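Local structure of monoamine oxidase regulatory protein, putative (Archaeoglobus fulgidus, 1Q6W) at residues 18-23 / 120-125; 131-136 / 148-153. The protein is of unproven function but, as a hot dog fold protein with a MaoC-like domain, may act as an enoyl-thioester hydratase or dehydratase. One frame throughout, in Å; residues are numbered along the deposited sequence.

Contact 1: 18-23 / 120-125; sequences IQIGEK and VEKQDF
The turn that leads into strand 23-30 of this MaoC-like hot dog fold meets strand 112-126 where Ile20 and Ile18 face Val120, Glu121 and Lys122, beside the classic beta bulge that Val120 and Glu121 form opposite Thr133. Ile20 lies on the backbone of the bulge: its CD1 is 3.8 Å from Val120 O, and its CG1 is 4.0 Å from Lys122 CG, the two side chains sliding past each other in opposite directions. The Lys122 chain bends at chi3 (57°), which turns CE toward Ile18 O. NZ is placed to donate to Ile18 O, but the modelled separation is too short to be taken at face value at this resolution, so the detail of this bond is doubtful. Phe15 supplies a second carbonyl to Lys122 NZ and a cation-pi contact. Within 18-23, a type II turn from Gln19 to Glu22 is closed by Glu22 N to Gln19 O at 3.2 Å. Glu22 OE2, through its anti lone pair, accepts from Gln19 N at 2.7 Å, with an N-H...O angle of 169°. The positive charge of Lys122 would thus probably be met by the carbonyls of Ile18 and Phe15 and by the Phe15 ring, while the acid of Glu22 ties the turn to itself.

Contact 2: 131-136 / 148-153; sequences VVTYKL and TALYSA
Tyr151 has CG between the backbone N and the carbonyl carbon (chi1 69°), which directs its side chain toward strand 129-139, where the ring lies against Tyr134 CB; Tyr134 itself has CG anti to its carbonyl carbon. The two residues are directly paired in the antiparallel hairpin of strands 129-139 and 145-156, within the sheet of the hot dog fold. The rings are nearly parallel, with planes at 12°, but their centroids are 5.2 Å apart and they barely overlap. The closer contact is a CH-pi interaction, in which Tyr134 CB lies over one face of the Tyr151 ring, displaced toward the rim and 3.5 Å from Tyr151 CZ. Leu136 CB meets the same ring at its edge, 3.9 Å from Tyr151 CE2. Helix 68-84, the central helix of the fold, adds Leu76 and Val79 against Tyr151. An alanine in place of Tyr151 would probably leave Tyr134 CB and Leu136 CB without their aromatic partner and open a gap beneath the helix.

Backbone bonds set the register. Val132 with Ala153, Tyr134 with Tyr151 and Leu136 with Ala149 are hydrogen-bonded pairs, each joined by two N-H...O bonds; Tyr134 N to Tyr151 O is 2.7 Å long and almost straight at 176°. The other face carries Thr133, Lys135, Leu150 and Ser152. There Leu150 CD1 comes to 3.7 Å from Lys135 CA and also touches Lys135 CG, while Thr133 OG1 rests against Ser152 CB. The extended Lys135 chain turns at its last torsion, and its NZ makes a salt bridge with Glu137. Where 148-153 begins, Thr148 OG1 donates a weak hydrogen bond to Leu136 O at 3.4 Å, a carbonyl that also accepts from Ala149 N.

Overall arrangement
Contacts 1 and 2 belong to one antiparallel sheet, and their centres are about 9 Å apart. Strand 112-126 carries one side of contact 1 and strand 129-139 one side of contact 2, and the two strands are neighbours: Glu121 O lies 2.8 Å from Thr133 N, and Gln123 O lies 2.8 Å from Val131 N, both probable hydrogen bonds. Side chains add to this seam, with Val120 CG1 3.6 Å from Lys135 CB. Contact 1 is at the surface, its centre about 17 Å from the centre of the chain, against about 10 Å for contact 2. Ile18 packs on Val132, extending the 18-23 loop to the hairpin face that bears the tyrosines.

Contact 1: 18-23 / 120-125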
loop_
_atom_site.group_PDB
_atom_site.type_symbol
_atom_site.label_atom_id
_atom_site.label_comp_id
_atom_site.label_asym_id
_atom_site.label_seq_id
_atom_site.Cartn_x
_atom_site.Cartn_y
_atom_site.Cartn_z
ATOM N N ILE A 18 22.544 3.374 -10.748
ATOM C CA ILE A 18 21.185 3.225 -11.259
ATOM C C ILE A 18 20.966 4.121 -12.468
ATOM O O ILE A 18 21.149 5.343 -12.388
ATOM C CB ILE A 18 20.129 3.609 -10.192
ATOM C CG1 ILE A 18 20.453 2.952 -8.850
ATOM C CG2 ILE A 18 18.748 3.182 -10.657
ATOM C CD1 ILE A 18 20.482 1.452 -8.887
ATOM N N GLN A 19 20.572 3.516 -13.587
ATOM C CA GLN A 19 20.335 4.289 -14.794
ATOM C C GLN A 19 18.918 4.136 -15.320
ATOM O O GLN A 19 18.364 3.041 -15.375
ATOM C CB GLN A 19 21.369 3.935 -15.872
ATOM C CG GLN A 19 21.695 2.467 -15.966
ATOM C CD GLN A 19 22.947 2.208 -16.774
ATOM O OE1 GLN A 19 24.006 2.757 -16.481
ATOM N NE2 GLN A 19 22.835 1.361 -17.791
ATOM N N ILE A 20 18.325 5.261 -15.690
ATOM C CA ILE A 20 16.970 5.261 -16.197
ATOM C C ILE A 20 16.789 4.245 -17.317
ATOM O O ILE A 20 17.595 4.186 -18.241
ATOM C CB ILE A 20 16.588 6.674 -16.685
ATOM C CG1 ILE A 20 16.630 7.633 -15.488
ATOM C CG2 ILE A 20 15.210 6.662 -17.328
ATOM C CD1 ILE A 20 16.164 9.027 -15.784
ATOM N N GLY A 21 15.730 3.439 -17.222
ATOM C CA GLY A 21 15.461 2.447 -18.244
ATOM C C GLY A 21 15.640 1.019 -17.759
ATOM O O GLY A 21 15.123 0.075 -18.366
ATOM N N GLU A 22 16.390 0.844 -16.674
ATOM C CA GLU A 22 16.600 -0.493 -16.136
ATOM C C GLU A 22 15.260 -1.013 -15.623
ATOM O O GLU A 22 14.502 -0.285 -14.974
ATOM C CB GLU A 22 17.607 -0.464 -14.992
ATOM C CG GLU A 22 18.983 0.024 -15.389
ATOM C CD GLU A 22 20.016 -0.184 -14.290
ATOM O OE1 GLU A 22 20.338 -1.354 -13.993
ATOM O OE2 GLU A 22 20.504 0.819 -13.721
ATOM N N LYS A 23 14.967 -2.271 -15.921
ATOM C CA LYS A 23 13.717 -2.866 -15.498
ATOM C C LYS A 23 13.936 -4.145 -14.682
ATOM O O LYS A 23 14.833 -4.930 -14.962
ATOM C CB LYS A 23 12.831 -3.159 -16.727
ATOM C CG LYS A 23 11.464 -3.729 -16.364
ATOM C CD LYS A 23 10.574 -3.965 -17.574
ATOM C CE LYS A 23 10.032 -2.666 -18.142
ATOM N NZ LYS A 23 9.044 -2.927 -19.225
ATOM N N VAL A 120 12.472 5.323 -13.942
ATOM C CA VAL A 120 12.006 6.385 -14.815
ATOM C C VAL A 120 12.517 7.769 -14.454
ATOM O O VAL A 120 12.400 8.695 -15.243
ATOM C CB VAL A 120 10.469 6.426 -14.856
ATOM C CG1 VAL A 120 9.938 5.102 -15.388
ATOM C CG2 VAL A 120 9.908 6.757 -13.468
ATOM N N GLU A 121 13.098 7.915 -13.277
ATOM C CA GLU A 121 13.589 9.220 -12.863
ATOM C C GLU A 121 14.663 9.168 -11.778
ATOM O O GLU A 121 14.717 8.241 -10.958
ATOM C CB GLU A 121 12.411 10.063 -12.389
ATOM C CG GLU A 121 12.776 11.440 -11.878
ATOM C CD GLU A 121 11.552 12.250 -11.473
ATOM O OE1 GLU A 121 11.727 13.380 -10.966
ATOM O OE2 GLU A 121 10.414 11.760 -11.664
ATOM N N LYS A 122 15.523 10.177 -11.789
ATOM C CA LYS A 122 16.597 10.296 -10.813
ATOM C C LYS A 122 16.746 11.759 -10.490
ATOM O O LYS A 122 16.772 12.603 -11.375
ATOM C CB LYS A 122 17.914 9.769 -11.371
ATOM C CG LYS A 122 17.882 8.305 -11.754
ATOM C CD LYS A 122 19.248 7.827 -12.170
ATOM C CE LYS A 122 20.260 8.053 -11.062
ATOM N NZ LYS A 122 21.606 7.555 -11.448
ATOM N N GLN A 123 16.864 12.048 -9.211
ATOM C CA GLN A 123 16.970 13.412 -8.746
ATOM C C GLN A 123 18.069 13.454 -7.691
ATOM O O GLN A 123 18.192 12.524 -6.889
ATOM C CB GLN A 123 15.635 13.790 -8.119
ATOM C CG GLN A 123 15.264 15.238 -8.112
ATOM C CD GLN A 123 13.935 15.452 -7.397
ATOM O OE1 GLN A 123 13.010 14.636 -7.525
ATOM N NE2 GLN A 123 13.830 16.552 -6.646
ATOM N N ASP A 124 18.891 14.500 -7.704
ATOM C CA ASP A 124 19.904 14.611 -6.669
ATOM C C ASP A 124 19.124 15.030 -5.416
ATOM O O ASP A 124 18.078 15.672 -5.521
ATOM C CB ASP A 124 20.950 15.664 -7.030
ATOM C CG ASP A 124 22.110 15.681 -6.053
ATOM O OD1 ASP A 124 22.766 14.628 -5.892
ATOM O OD2 ASP A 124 22.366 16.743 -5.446
ATOM N N PHE A 125 19.612 14.647 -4.239
ATOM C CA PHE A 125 18.928 14.993 -3.002
ATOM C C PHE A 125 19.837 15.812 -2.098
ATOM O O PHE A 125 19.467 16.892 -1.631
ATOM C CB PHE A 125 18.489 13.727 -2.271
ATOM C CG PHE A 125 17.623 13.995 -1.081
ATOM C CD1 PHE A 125 16.332 14.484 -1.241
ATOM C CD2 PHE A 125 18.099 13.768 0.203
ATOM C CE1 PHE A 125 15.520 14.747 -0.142
ATOM C CE2 PHE A 125 17.295 14.027 1.321
ATOM C CZ PHE A 125 16.000 14.518 1.145
#

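Contact 2: 131-136 / 148-153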
loop_
_atom_site.group_PDB
_atom_site.type_symbol
_atom_site.label_atom_id
_atom_site.label_comp_id
_atom_site.label_asym_id
_atom_site.label_seq_id
_atom_site.Cartn_x
_atom_site.Cartn_y
_atom_site.Cartn_z
ATOM N N VAL A 131 17.329 10.539 -5.060
ATOM C CA VAL A 131 16.116 9.736 -5.098
ATOM C C VAL A 131 15.890 9.147 -6.485
ATOM O O VAL A 131 16.054 9.821 -7.504
ATOM C CB VAL A 131 14.862 10.546 -4.690
ATOM C CG1 VAL A 131 15.021 11.080 -3.285
ATOM C CG2 VAL A 131 14.638 11.674 -5.653
ATOM N N VAL A 132 15.532 7.869 -6.513
ATOM C CA VAL A 132 15.265 7.173 -7.756
ATOM C C VAL A 132 13.777 6.890 -7.799
ATOM O O VAL A 132 13.187 6.477 -6.798
ATOM C CB VAL A 132 16.054 5.845 -7.819
ATOM C CG1 VAL A 132 15.731 5.088 -9.111
ATOM C CG2 VAL A 132 17.550 6.142 -7.713
ATOM N N THR A 133 13.164 7.135 -8.948
ATOM C CA THR A 133 11.740 6.876 -9.099
ATOM C C THR A 133 11.491 5.698 -10.041
ATOM O O THR A 133 12.072 5.624 -11.127
ATOM C CB THR A 133 11.009 8.112 -9.636
ATOM O OG1 THR A 133 11.100 9.157 -8.664
ATOM C CG2 THR A 133 9.527 7.786 -9.925
ATOM N N TYR A 134 10.619 4.788 -9.621
ATOM C CA TYR A 134 10.318 3.607 -10.415
ATOM C C TYR A 134 8.884 3.586 -10.874
ATOM O O TYR A 134 7.994 4.088 -10.191
ATOM C CB TYR A 134 10.583 2.330 -9.602
ATOM C CG TYR A 134 11.989 2.199 -9.072
ATOM C CD1 TYR A 134 12.414 2.934 -7.961
ATOM C CD2 TYR A 134 12.906 1.328 -9.677
ATOM C CE1 TYR A 134 13.723 2.801 -7.467
ATOM C CE2 TYR A 134 14.199 1.190 -9.200
ATOM C CZ TYR A 134 14.607 1.923 -8.098
ATOM O OH TYR A 134 15.905 1.768 -7.633
ATOM N N LYS A 135 8.659 2.992 -12.034
ATOM C CA LYS A 135 7.314 2.851 -12.553
ATOM C C LYS A 135 6.964 1.387 -12.326
ATOM O O LYS A 135 7.662 0.496 -12.803
ATOM C CB LYS A 135 7.261 3.170 -14.047
ATOM C CG LYS A 135 5.857 3.186 -14.607
ATOM C CD LYS A 135 5.862 3.489 -16.101
ATOM C CE LYS A 135 4.452 3.763 -16.631
ATOM N NZ LYS A 135 3.520 2.612 -16.435
ATOM N N LEU A 136 5.901 1.134 -11.573
ATOM C CA LEU A 136 5.485 -0.223 -11.295
ATOM C C LEU A 136 4.329 -0.641 -12.188
ATOM O O LEU A 136 3.374 0.117 -12.392
ATOM C CB LEU A 136 5.068 -0.349 -9.831
ATOM C CG LEU A 136 4.577 -1.723 -9.382
ATOM C CD1 LEU A 136 5.691 -2.739 -9.543
ATOM C CD2 LEU A 136 4.148 -1.664 -7.937
ATOM N N THR A 148 -1.060 -0.107 -11.679
ATOM C CA THR A 148 0.080 0.683 -12.090
ATOM C C THR A 148 0.415 1.645 -10.957
ATOM O O THR A 148 -0.476 2.086 -10.233
ATOM C CB THR A 148 -0.234 1.473 -13.393
ATOM O OG1 THR A 148 0.983 1.978 -13.949
ATOM C CG2 THR A 148 -1.168 2.641 -13.111
ATOM N N ALA A 149 1.696 1.953 -10.786
ATOM C CA ALA A 149 2.095 2.863 -9.728
ATOM C C ALA A 149 3.468 3.491 -9.933
ATOM O O ALA A 149 4.300 3.020 -10.723
ATOM C CB ALA A 149 2.054 2.155 -8.378
ATOM N N LEU A 150 3.686 4.575 -9.199
ATOM C CA LEU A 150 4.935 5.312 -9.240
ATOM C C LEU A 150 5.441 5.399 -7.797
ATOM O O LEU A 150 4.746 5.911 -6.921
ATOM C CB LEU A 150 4.668 6.706 -9.798
ATOM C CG LEU A 150 5.501 7.216 -10.966
ATOM C CD1 LEU A 150 5.640 6.160 -12.043
ATOM C CD2 LEU A 150 4.821 8.449 -11.498
ATOM N N TYR A 151 6.633 4.872 -7.538
ATOM C CA TYR A 151 7.183 4.930 -6.188
ATOM C C TYR A 151 8.644 5.335 -6.252
ATOM O O TYR A 151 9.287 5.199 -7.302
ATOM C CB TYR A 151 7.019 3.575 -5.483
ATOM C CG TYR A 151 7.858 2.434 -6.033
ATOM C CD1 TYR A 151 9.094 2.122 -5.461
ATOM C CD2 TYR A 151 7.405 1.651 -7.103
ATOM C CE1 TYR A 151 9.856 1.064 -5.932
ATOM C CE2 TYR A 151 8.165 0.583 -7.579
ATOM C CZ TYR A 151 9.391 0.292 -6.989
ATOM O OH TYR A 151 10.150 -0.761 -7.446
ATOM N N SER A 152 9.171 5.844 -5.147
ATOM C CA SER A 152 10.566 6.270 -5.142
ATOM C C SER A 152 11.324 5.899 -3.880
ATOM O O SER A 152 10.762 5.862 -2.786
ATOM C CB SER A 152 10.637 7.767 -5.349
ATOM O OG SER A 152 9.844 8.396 -4.371
ATOM N N ALA A 153 12.611 5.623 -4.046
ATOM C CA ALA A 153 13.468 5.255 -2.922
ATOM C C ALA A 153 14.659 6.202 -2.828
ATOM O O ALA A 153 15.124 6.739 -3.829
ATOM C CB ALA A 153 13.957 3.820 -3.081
#